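Local atomic coordinates of PHOX (Pseudomonas fluorescens, PDB entry 4A9V), a protein that probably hydrolyses phosphate monoesters as an alkaline phosphatase, using an iron-calcium cofactor held within a beta-propeller. Residues 33-38 / 571-576; 67-72 / 88-93; 531-536 / 545-550. All blocks are in the same frame, centred on the assembly; numbering follows the deposited sequence.

In the fold
The chain opens contact 1 early, with residues 33-38, and does not close it until 571-576, more than 530 residues later; contacts 2 and 3 both fall within that long circuit. Contact 2 comes first, the hairpin of strands 68-76 and 82-89, and it is complete well before the hairpin of contact 3 begins at 531-536. Contacts 1 and 3 share one four-stranded antiparallel sheet, in which strand 572-578 lies between strand 30-37 and strand 544-550. Contact 2 belongs to a different sheet, yet touches both: Asn-68 and Asn-67 meet Ser-572 and Ser-571 of contact 1, and Asp-69 bonds to Thr-534 of contact 3 near the metals.

Contact 1: residues 33-38 / 571-576; sequences SVLISW and SSVMAI
Trp-38 carries the only flat side chain here, and its indole, CG anti to the backbone N (chi1 166°), swings away from 571-576. It makes an edge-to-face contact with the ring of Phe-49, while NE1 at its rim hydrogen-bonds to Gln-60; only its CB stays near 571-576, beside Ser-571 O. The strand that it follows is part of the closing seam of the beta-propeller: the N-terminal strand 30-37 pairs antiparallel with the last strand of the chain, the arrangement known as velcro closure. Ala-575 N reaches Ser-33 O at 2.8 Å, nearly along the C=O axis, and Val-573 N does the same to Ile-36 O at 2.9 Å. Between them, in a classic beta bulge, Leu-35 N bonds to Val-573 O at 2.8 Å, and Ile-36 N adds a weak, longer bond to the same oxygen, so the register slips by one residue. The bulge lets Leu-35 CD2 lie alongside Val-573 CG1, with Ile-36 CG2 next to the same valine. On the other face Met-574 is bent at both chi2 and chi3, which curls CE back to 3.8 Å from Val-34 CG2, its chain crossing the valine obliquely. Further along that face the hydroxyls of two buried serines meet: Ser-37 OG lies 2.7 Å from Ser-572 OG, which is also hydrogen-bonded with Arg-570 O.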
loop_
_atom_site.group_PDB
_atom_site.type_symbol
_atom_site.label_atom_id
_atom_site.label_comp_id
_atom_site.label_asym_id
_atom_site.label_seq_id
_atom_site.Cartn_x
_atom_site.Cartn_y
_atom_site.Cartn_z
ATOM N N SER A 33 19.566 -8.366 -7.603
ATOM C CA SER A 33 19.320 -9.796 -7.724
ATOM C C SER A 33 17.841 -10.043 -7.437
ATOM O O SER A 33 17.258 -9.367 -6.602
ATOM C CB SER A 33 20.179 -10.552 -6.703
ATOM O OG SER A 33 20.195 -11.942 -6.970
ATOM N N VAL A 34 17.264 -11.062 -8.062
ATOM C CA VAL A 34 15.907 -11.473 -7.727
ATOM C C VAL A 34 15.910 -12.266 -6.431
ATOM O O VAL A 34 16.579 -13.292 -6.326
ATOM C CB VAL A 34 15.297 -12.340 -8.840
ATOM C CG1 VAL A 34 13.949 -12.885 -8.403
ATOM C CG2 VAL A 34 15.166 -11.546 -10.132
ATOM N N LEU A 35 15.158 -11.788 -5.449
ATOM C CA LEU A 35 14.967 -12.539 -4.212
ATOM C C LEU A 35 13.942 -13.657 -4.397
ATOM O O LEU A 35 14.185 -14.812 -4.041
ATOM C CB LEU A 35 14.532 -11.606 -3.079
ATOM C CG LEU A 35 14.360 -12.279 -1.714
ATOM C CD1 LEU A 35 15.704 -12.645 -1.101
ATOM C CD2 LEU A 35 13.551 -11.405 -0.768
ATOM N N ILE A 36 12.791 -13.304 -4.957
ATOM C CA ILE A 36 11.693 -14.249 -5.139
ATOM C C ILE A 36 10.723 -13.656 -6.156
ATOM O O ILE A 36 10.646 -12.435 -6.299
ATOM C CB ILE A 36 10.972 -14.560 -3.798
ATOM C CG1 ILE A 36 9.964 -15.705 -3.951
ATOM C CG2 ILE A 36 10.333 -13.315 -3.198
ATOM C CD1 ILE A 36 9.626 -16.370 -2.630
ATOM N N SER A 37 10.059 -14.523 -6.913
ATOM C CA SER A 37 9.091 -14.110 -7.924
ATOM C C SER A 37 7.751 -14.816 -7.709
ATOM O O SER A 37 7.691 -15.933 -7.188
ATOM C CB SER A 37 9.594 -14.456 -9.331
ATOM O OG SER A 37 10.809 -13.800 -9.643
ATOM N N TRP A 38 6.700 -14.200 -8.237
ATOM C CA TRP A 38 5.396 -14.833 -8.367
ATOM C C TRP A 38 5.539 -16.263 -8.815
ATOM O O TRP A 38 6.214 -16.550 -9.809
ATOM C CB TRP A 38 4.539 -14.055 -9.361
ATOM C CG TRP A 38 3.326 -14.800 -9.807
ATOM C CD1 TRP A 38 2.373 -15.441 -9.024
ATOM C CD2 TRP A 38 2.954 -15.084 -11.182
ATOM N NE1 TRP A 38 1.457 -16.084 -9.812
ATOM C CE2 TRP A 38 1.758 -15.903 -11.121
ATOM C CE3 TRP A 38 3.461 -14.713 -12.412
ATOM C CZ2 TRP A 38 1.128 -16.353 -12.268
ATOM C CZ3 TRP A 38 2.838 -15.188 -13.558
ATOM C CH2 TRP A 38 1.701 -15.993 -13.489
ATOM N N SER A 571 6.203 -10.681 -11.502
ATOM C CA SER A 571 6.420 -9.770 -10.382
ATOM C C SER A 571 7.457 -10.371 -9.451
ATOM O O SER A 571 7.427 -11.573 -9.165
ATOM C CB SER A 571 5.117 -9.550 -9.612
ATOM O OG SER A 571 4.163 -8.855 -10.393
ATOM N N SER A 572 8.381 -9.533 -9.000
ATOM C CA SER A 572 9.511 -10.000 -8.219
ATOM C C SER A 572 9.858 -9.015 -7.123
ATOM O O SER A 572 9.652 -7.806 -7.269
ATOM C CB SER A 572 10.732 -10.196 -9.116
ATOM O OG SER A 572 10.481 -11.145 -10.136
ATOM N N VAL A 573 10.418 -9.543 -6.040
ATOM C CA VAL A 573 11.109 -8.746 -5.050
ATOM C C VAL A 573 12.590 -8.802 -5.374
ATOM O O VAL A 573 13.159 -9.890 -5.543
ATOM C CB VAL A 573 10.840 -9.279 -3.625
ATOM C CG1 VAL A 573 11.611 -8.480 -2.587
ATOM C CG2 VAL A 573 9.351 -9.249 -3.317
ATOM N N MET A 574 13.201 -7.627 -5.471
ATOM C CA MET A 574 14.613 -7.486 -5.794
ATOM C C MET A 574 15.398 -7.129 -4.543
ATOM O O MET A 574 14.910 -6.404 -3.684
ATOM C CB MET A 574 14.814 -6.374 -6.830
ATOM C CG MET A 574 13.920 -6.486 -8.052
ATOM S SD MET A 574 14.125 -8.026 -8.969
ATOM C CE MET A 574 15.817 -7.871 -9.534
ATOM N N ALA A 575 16.641 -7.594 -4.497
ATOM C CA ALA A 575 17.613 -7.176 -3.500
ATOM C C ALA A 575 18.657 -6.276 -4.152
ATOM O O ALA A 575 19.309 -6.677 -5.121
ATOM C CB ALA A 575 18.291 -8.394 -2.889
ATOM N N ILE A 576 18.750 -5.039 -3.673
ATOM C CA ILE A 576 19.688 -4.053 -4.185
ATOM C C ILE A 576 20.819 -3.883 -3.173
ATOM O O ILE A 576 20.576 -3.666 -1.985
ATOM C CB ILE A 576 18.999 -2.685 -4.378
ATOM C CG1 ILE A 576 17.684 -2.808 -5.163
ATOM C CG2 ILE A 576 19.967 -1.680 -4.978
ATOM C CD1 ILE A 576 17.789 -3.450 -6.524
#

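Contact 2: residues 67-72 / 88-93; sequences NNDGMS and NNEYTN. With LI (lithium ion), chain D; FEO (mu-oxo-diiron), chain S.
Two side-chain encounters, one between amides and one between carboxylates, carry the end of this antiparallel beta hairpin, where strand 68-76 begins and strand 82-89 ends, beside the di-iron site of the propeller. Asn-67 and Asn-93 point at each other tip to tip with their amide planes 58° apart, and trade two hydrogen bonds: Asn-93 ND2 gives to Asn-67 OD1 at 2.9 Å, and Asn-67 ND2 returns one to Asn-93 OD1 at 3.0 Å. That same Asn-67 ND2 sits over the centre of the Tyr-91 ring, 3.1 Å above its plane, with amide and ring inclined to one another at 60°. Ring and paired amide together fix the rotation of the Asn-67 side chain. Nearer the metals, Asp-69 and Glu-90 cross obliquely, their carboxylates almost perpendicular. Asp-69 grips a lithium ion with both oxygens, its OD1 further bonded to Thr-534, while Glu-90, extended from an anti chi1, delivers OE2 to FE1 of the mu-oxo-diiron group at 2.1 Å, where Cys-179 SG and Glu-194 OE1 also bind. Asp-69 OD2 and Glu-90 OE1, 3.1 Å apart, are both acceptors; the nearby cations, and weak hydrogen bonds from Gln-550 NE2 to both oxygens, probably offset their repulsion. Asn-88 forms a second shell behind the iron ligand Cys-179, its ND2 donating to the carbonyl oxygens of Cys-179 and Ala-180 and its OD1 hydrogen-bonded with Tyr-189 OH and Thr-191 OG1. The backbone N of Asn-88 meets Gly-70 O at 2.8 Å, head-on along the C=O axis.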
loop_
_atom_site.group_PDB
_atom_site.type_symbol
_atom_site.label_atom_id
_atom_site.label_comp_id
_atom_site.label_asym_id
_atom_site.label_seq_id
_atom_site.Cartn_x
_atom_site.Cartn_y
_atom_site.Cartn_z
ATOM N N ASN A 67 1.720 -10.095 -8.171
ATOM C CA ASN A 67 1.750 -8.652 -8.003
ATOM C C ASN A 67 2.150 -8.223 -6.592
ATOM O O ASN A 67 1.441 -7.469 -5.924
ATOM C CB ASN A 67 0.439 -8.026 -8.480
ATOM C CG ASN A 67 0.293 -8.098 -9.991
ATOM O OD1 ASN A 67 1.266 -8.339 -10.706
ATOM N ND2 ASN A 67 -0.916 -7.884 -10.489
ATOM N N ASN A 68 3.390 -8.528 -6.232
ATOM C CA ASN A 68 3.861 -8.209 -4.894
ATOM C C ASN A 68 3.984 -6.709 -4.687
ATOM O O ASN A 68 4.240 -5.950 -5.627
ATOM C CB ASN A 68 5.172 -8.934 -4.553
ATOM C CG ASN A 68 6.260 -8.740 -5.590
ATOM O OD1 ASN A 68 6.664 -9.716 -6.218
ATOM N ND2 ASN A 68 6.991 -7.642 -5.450
ATOM N N ASP A 69 3.579 -6.276 -3.498
ATOM C CA ASP A 69 3.311 -4.876 -3.234
ATOM C C ASP A 69 4.004 -4.495 -1.908
ATOM O O ASP A 69 5.201 -4.730 -1.745
ATOM C CB ASP A 69 1.787 -4.650 -3.256
ATOM C CG ASP A 69 1.394 -3.227 -3.600
ATOM O OD1 ASP A 69 2.173 -2.299 -3.293
ATOM O OD2 ASP A 69 0.274 -3.046 -4.147
ATOM N N GLY A 70 3.278 -3.957 -0.937
ATOM C CA GLY A 70 3.917 -3.563 0.319
ATOM C C GLY A 70 4.513 -4.751 1.057
ATOM O O GLY A 70 4.019 -5.873 0.948
ATOM N N MET A 71 5.553 -4.487 1.845
ATOM C CA MET A 71 6.259 -5.540 2.559
ATOM C C MET A 71 7.055 -4.964 3.713
ATOM O O MET A 71 7.519 -3.820 3.680
ATOM C CB MET A 71 7.191 -6.304 1.621
ATOM C CG MET A 71 8.226 -5.441 0.938
ATOM S SD MET A 71 9.184 -6.422 -0.242
ATOM C CE MET A 71 10.230 -5.154 -0.935
ATOM N N SER A 72 7.258 -5.803 4.714
ATOM C CA SER A 72 8.123 -5.477 5.839
ATOM C C SER A 72 9.088 -6.624 6.108
ATOM O O SER A 72 8.750 -7.802 5.930
ATOM C CB SER A 72 7.298 -5.228 7.106
ATOM O OG SER A 72 6.509 -4.055 7.021
ATOM N N ASN A 88 2.910 -8.379 0.658
ATOM C CA ASN A 88 1.568 -8.370 0.117
ATOM C C ASN A 88 1.553 -8.853 -1.319
ATOM O O ASN A 88 2.468 -8.556 -2.089
ATOM C CB ASN A 88 1.004 -6.962 0.131
ATOM C CG ASN A 88 0.679 -6.463 1.517
ATOM O OD1 ASN A 88 0.750 -7.196 2.510
ATOM N ND2 ASN A 88 0.265 -5.213 1.585
ATOM N N ASN A 89 0.424 -9.442 -1.702
ATOM C CA ASN A 89 0.138 -9.836 -3.073
ATOM C C ASN A 89 -1.194 -9.215 -3.465
ATOM O O ASN A 89 -2.241 -9.602 -2.941
ATOM C CB ASN A 89 0.066 -11.368 -3.144
ATOM C CG ASN A 89 1.381 -12.018 -2.782
ATOM O OD1 ASN A 89 1.481 -12.756 -1.801
ATOM N ND2 ASN A 89 2.409 -11.745 -3.580
ATOM N N GLU A 90 -1.150 -8.169 -4.279
ATOM C CA GLU A 90 -2.307 -7.282 -4.396
ATOM C C GLU A 90 -3.395 -7.810 -5.332
ATOM O O GLU A 90 -4.579 -7.708 -5.029
ATOM C CB GLU A 90 -1.873 -5.885 -4.824
ATOM C CG GLU A 90 -3.002 -4.871 -4.697
ATOM C CD GLU A 90 -2.639 -3.490 -5.191
ATOM O OE1 GLU A 90 -2.020 -3.390 -6.270
ATOM O OE2 GLU A 90 -3.047 -2.501 -4.529
ATOM N N TYR A 91 -3.010 -8.295 -6.506
ATOM C CA TYR A 91 -3.984 -8.731 -7.501
ATOM C C TYR A 91 -3.258 -9.612 -8.498
ATOM O O TYR A 91 -2.124 -10.030 -8.240
ATOM C CB TYR A 91 -4.713 -7.536 -8.154
ATOM C CG TYR A 91 -3.878 -6.663 -9.065
ATOM C CD1 TYR A 91 -2.973 -5.742 -8.550
ATOM C CD2 TYR A 91 -4.082 -6.668 -10.432
ATOM C CE1 TYR A 91 -2.281 -4.874 -9.374
ATOM C CE2 TYR A 91 -3.388 -5.814 -11.268
ATOM C CZ TYR A 91 -2.499 -4.906 -10.731
ATOM O OH TYR A 91 -1.780 -4.052 -11.537
ATOM N N THR A 92 -3.931 -9.984 -9.576
ATOM C CA THR A 92 -3.318 -10.883 -10.540
ATOM C C THR A 92 -3.590 -10.419 -11.959
ATOM O O THR A 92 -4.436 -9.565 -12.200
ATOM C CB THR A 92 -3.756 -12.352 -10.316
ATOM O OG1 THR A 92 -3.019 -13.223 -11.187
ATOM C CG2 THR A 92 -5.245 -12.530 -10.565
ATOM N N ASN A 93 -2.812 -10.957 -12.885
ATOM C CA ASN A 93 -2.828 -10.530 -14.275
ATOM C C ASN A 93 -3.363 -11.672 -15.128
ATOM O O ASN A 93 -2.664 -12.666 -15.341
ATOM C CB ASN A 93 -1.397 -10.209 -14.696
ATOM C CG ASN A 93 -0.698 -9.302 -13.697
ATOM O OD1 ASN A 93 -1.152 -8.191 -13.434
ATOM N ND2 ASN A 93 0.374 -9.795 -13.089
HETATM LI LI LI D . 0.464 -0.852 -4.212
HETATM FE FE1 FEO S . -2.634 -0.502 -4.335
HETATM FE FE2 FEO S . -3.210 2.912 -4.062
HETATM O O FEO S . -2.228 1.374 -4.692
HETATM O O HOH W 1 -0.624 -0.804 -5.065
HETATM O O HOH W 2 1.052 0.162 -2.834
HETATM O O HOH W 3 -3.301 -0.324 -6.497
#

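Contact 3: residues 531-536 / 545-550; sequences CEVTGI and LFVGIQ. With LI (lithium ion), chain G.
Glu-532 places CG between its backbone N and carbonyl carbon (chi1 69°), Gln-550 places CG anti to N (chi1 -168°), and both chains run extended, so the two lie side by side and point the same way. Their paired backbones hold them there: this is the beta hairpin of strands 532-538 and 544-550, within the velcro-closed propeller blade, and Gln-550 N bonds to Glu-532 O at 3.0 Å almost along the C=O axis. The carboxylate and amide planes stand 81° apart. Thr-534 CG2 packs against Gln-550 CB at 3.6 Å on the same face. Further along, Thr-534 N donates to Gly-548 O at 3.0 Å, approaching from above the carbonyl plane, and Gly-548 N donates to Gly-535 O. The other face is apolar. Val-533 sends CG1 to Val-547 CG2 at 3.7 Å and CG2 toward Ile-549 CD1, whose CG2 in turn meets Cys-531 CB; Met-525 of strand 521-526 adds to this cluster. At the polar end Glu-532 OE1 binds a lithium ion at 2.4 Å, together with Asp-494, and receives His-551 NE2. Gln-550 OE1, 3.2 Å from Glu-532 OE1, cannot donate to it, and its NE2 turns to Asn-67 O. Glu-532 also serves as a calcium ligand in this protein. Lithium and the His-551 bond probably stabilise the ionised carboxylate, and the oxygen-rich pocket suits a cation, which would offset the repulsion.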
loop_
_atom_site.group_PDB
_atom_site.type_symbol
_atom_site.label_atom_id
_atom_site.label_comp_id
_atom_site.label_asym_id
_atom_site.label_seq_id
_atom_site.Cartn_x
_atom_site.Cartn_y
_atom_site.Cartn_z
ATOM N N CYS A 531 5.892 -2.168 -15.486
ATOM C CA CYS A 531 5.813 -2.369 -14.038
ATOM C C CYS A 531 5.400 -1.091 -13.324
ATOM O O CYS A 531 5.466 0.007 -13.879
ATOM C CB CYS A 531 7.155 -2.862 -13.480
ATOM S SG CYS A 531 8.369 -1.572 -13.121
ATOM N N GLU A 532 5.069 -1.233 -12.048
ATOM C CA GLU A 532 5.302 -0.161 -11.092
ATOM C C GLU A 532 6.284 -0.619 -10.027
ATOM O O GLU A 532 6.526 -1.813 -9.858
ATOM C CB GLU A 532 3.996 0.338 -10.455
ATOM C CG GLU A 532 3.302 -0.636 -9.519
ATOM C CD GLU A 532 1.905 -0.162 -9.138
ATOM O OE1 GLU A 532 0.967 -0.385 -9.934
ATOM O OE2 GLU A 532 1.745 0.432 -8.047
ATOM N N VAL A 533 6.943 0.348 -9.403
ATOM C CA VAL A 533 7.939 0.087 -8.376
ATOM C C VAL A 533 7.244 0.302 -7.037
ATOM O O VAL A 533 6.655 1.363 -6.813
ATOM C CB VAL A 533 9.133 1.045 -8.545
ATOM C CG1 VAL A 533 10.115 0.883 -7.403
ATOM C CG2 VAL A 533 9.819 0.802 -9.882
ATOM N N THR A 534 7.204 -0.738 -6.209
ATOM C CA THR A 534 6.387 -0.713 -5.013
ATOM C C THR A 534 6.926 -1.719 -4.009
ATOM O O THR A 534 7.462 -2.751 -4.393
ATOM C CB THR A 534 4.918 -0.981 -5.355
ATOM O OG1 THR A 534 4.106 -0.737 -4.202
ATOM C CG2 THR A 534 4.710 -2.387 -5.902
ATOM N N GLY A 535 6.758 -1.425 -2.726
ATOM C CA GLY A 535 7.305 -2.272 -1.679
ATOM C C GLY A 535 8.745 -1.897 -1.388
ATOM O O GLY A 535 9.574 -1.841 -2.301
ATOM N N ILE A 536 9.044 -1.634 -0.124
ATOM C CA ILE A 536 10.411 -1.328 0.278
ATOM C C ILE A 536 10.664 -1.821 1.693
ATOM O O ILE A 536 9.828 -1.662 2.581
ATOM C CB ILE A 536 10.732 0.175 0.132
ATOM C CG1 ILE A 536 12.198 0.445 0.467
ATOM C CG2 ILE A 536 9.790 1.041 0.962
ATOM C CD1 ILE A 536 12.654 1.829 0.068
ATOM N N LEU A 545 18.690 -3.166 0.237
ATOM C CA LEU A 545 17.389 -2.546 0.048
ATOM C C LEU A 545 16.554 -3.495 -0.795
ATOM O O LEU A 545 16.959 -3.860 -1.899
ATOM C CB LEU A 545 17.563 -1.184 -0.658
ATOM C CG LEU A 545 16.333 -0.271 -0.822
ATOM C CD1 LEU A 545 16.762 1.121 -1.273
ATOM C CD2 LEU A 545 15.324 -0.838 -1.804
ATOM N N PHE A 546 15.453 -3.982 -0.227
ATOM C CA PHE A 546 14.523 -4.842 -0.950
ATOM C C PHE A 546 13.412 -3.986 -1.549
ATOM O O PHE A 546 12.850 -3.132 -0.863
ATOM C CB PHE A 546 13.916 -5.883 -0.000
ATOM C CG PHE A 546 14.938 -6.761 0.671
ATOM C CD1 PHE A 546 15.422 -7.888 0.032
ATOM C CD2 PHE A 546 15.394 -6.479 1.955
ATOM C CE1 PHE A 546 16.320 -8.728 0.662
ATOM C CE2 PHE A 546 16.294 -7.318 2.584
ATOM C CZ PHE A 546 16.769 -8.435 1.933
ATOM N N VAL A 547 13.122 -4.189 -2.832
ATOM C CA VAL A 547 12.132 -3.372 -3.523
ATOM C C VAL A 547 11.344 -4.260 -4.483
ATOM O O VAL A 547 11.894 -5.178 -5.090
ATOM C CB VAL A 547 12.793 -2.181 -4.263
ATOM C CG1 VAL A 547 13.781 -2.656 -5.320
ATOM C CG2 VAL A 547 11.740 -1.269 -4.876
ATOM N N GLY A 548 10.048 -4.001 -4.597
ATOM C CA GLY A 548 9.190 -4.774 -5.479
ATOM C C GLY A 548 9.064 -4.202 -6.880
ATOM O O GLY A 548 8.986 -2.981 -7.089
ATOM N N ILE A 549 8.990 -5.124 -7.834
ATOM C CA ILE A 549 8.659 -4.828 -9.211
ATOM C C ILE A 549 7.346 -5.541 -9.510
ATOM O O ILE A 549 7.282 -6.770 -9.541
ATOM C CB ILE A 549 9.764 -5.344 -10.155
ATOM C CG1 ILE A 549 11.113 -4.680 -9.840
ATOM C CG2 ILE A 549 9.361 -5.137 -11.605
ATOM C CD1 ILE A 549 11.123 -3.166 -9.922
ATOM N N GLN A 550 6.281 -4.755 -9.592
ATOM C CA GLN A 550 4.929 -5.277 -9.670
ATOM C C GLN A 550 4.405 -5.200 -11.104
ATOM O O GLN A 550 4.601 -4.204 -11.797
ATOM C CB GLN A 550 4.009 -4.490 -8.722
ATOM C CG GLN A 550 2.653 -5.136 -8.501
ATOM C CD GLN A 550 1.662 -4.199 -7.851
ATOM O OE1 GLN A 550 1.473 -3.068 -8.307
ATOM N NE2 GLN A 550 0.992 -4.673 -6.805
HETATM LI LI LI G . -0.618 1.044 -11.112
HETATM O O HOH W 4 -0.828 2.328 -12.637
HETATM O O HOH W 5 0.900 0.744 -13.175
HETATM O O HOH W 6 -1.837 1.067 -9.664
#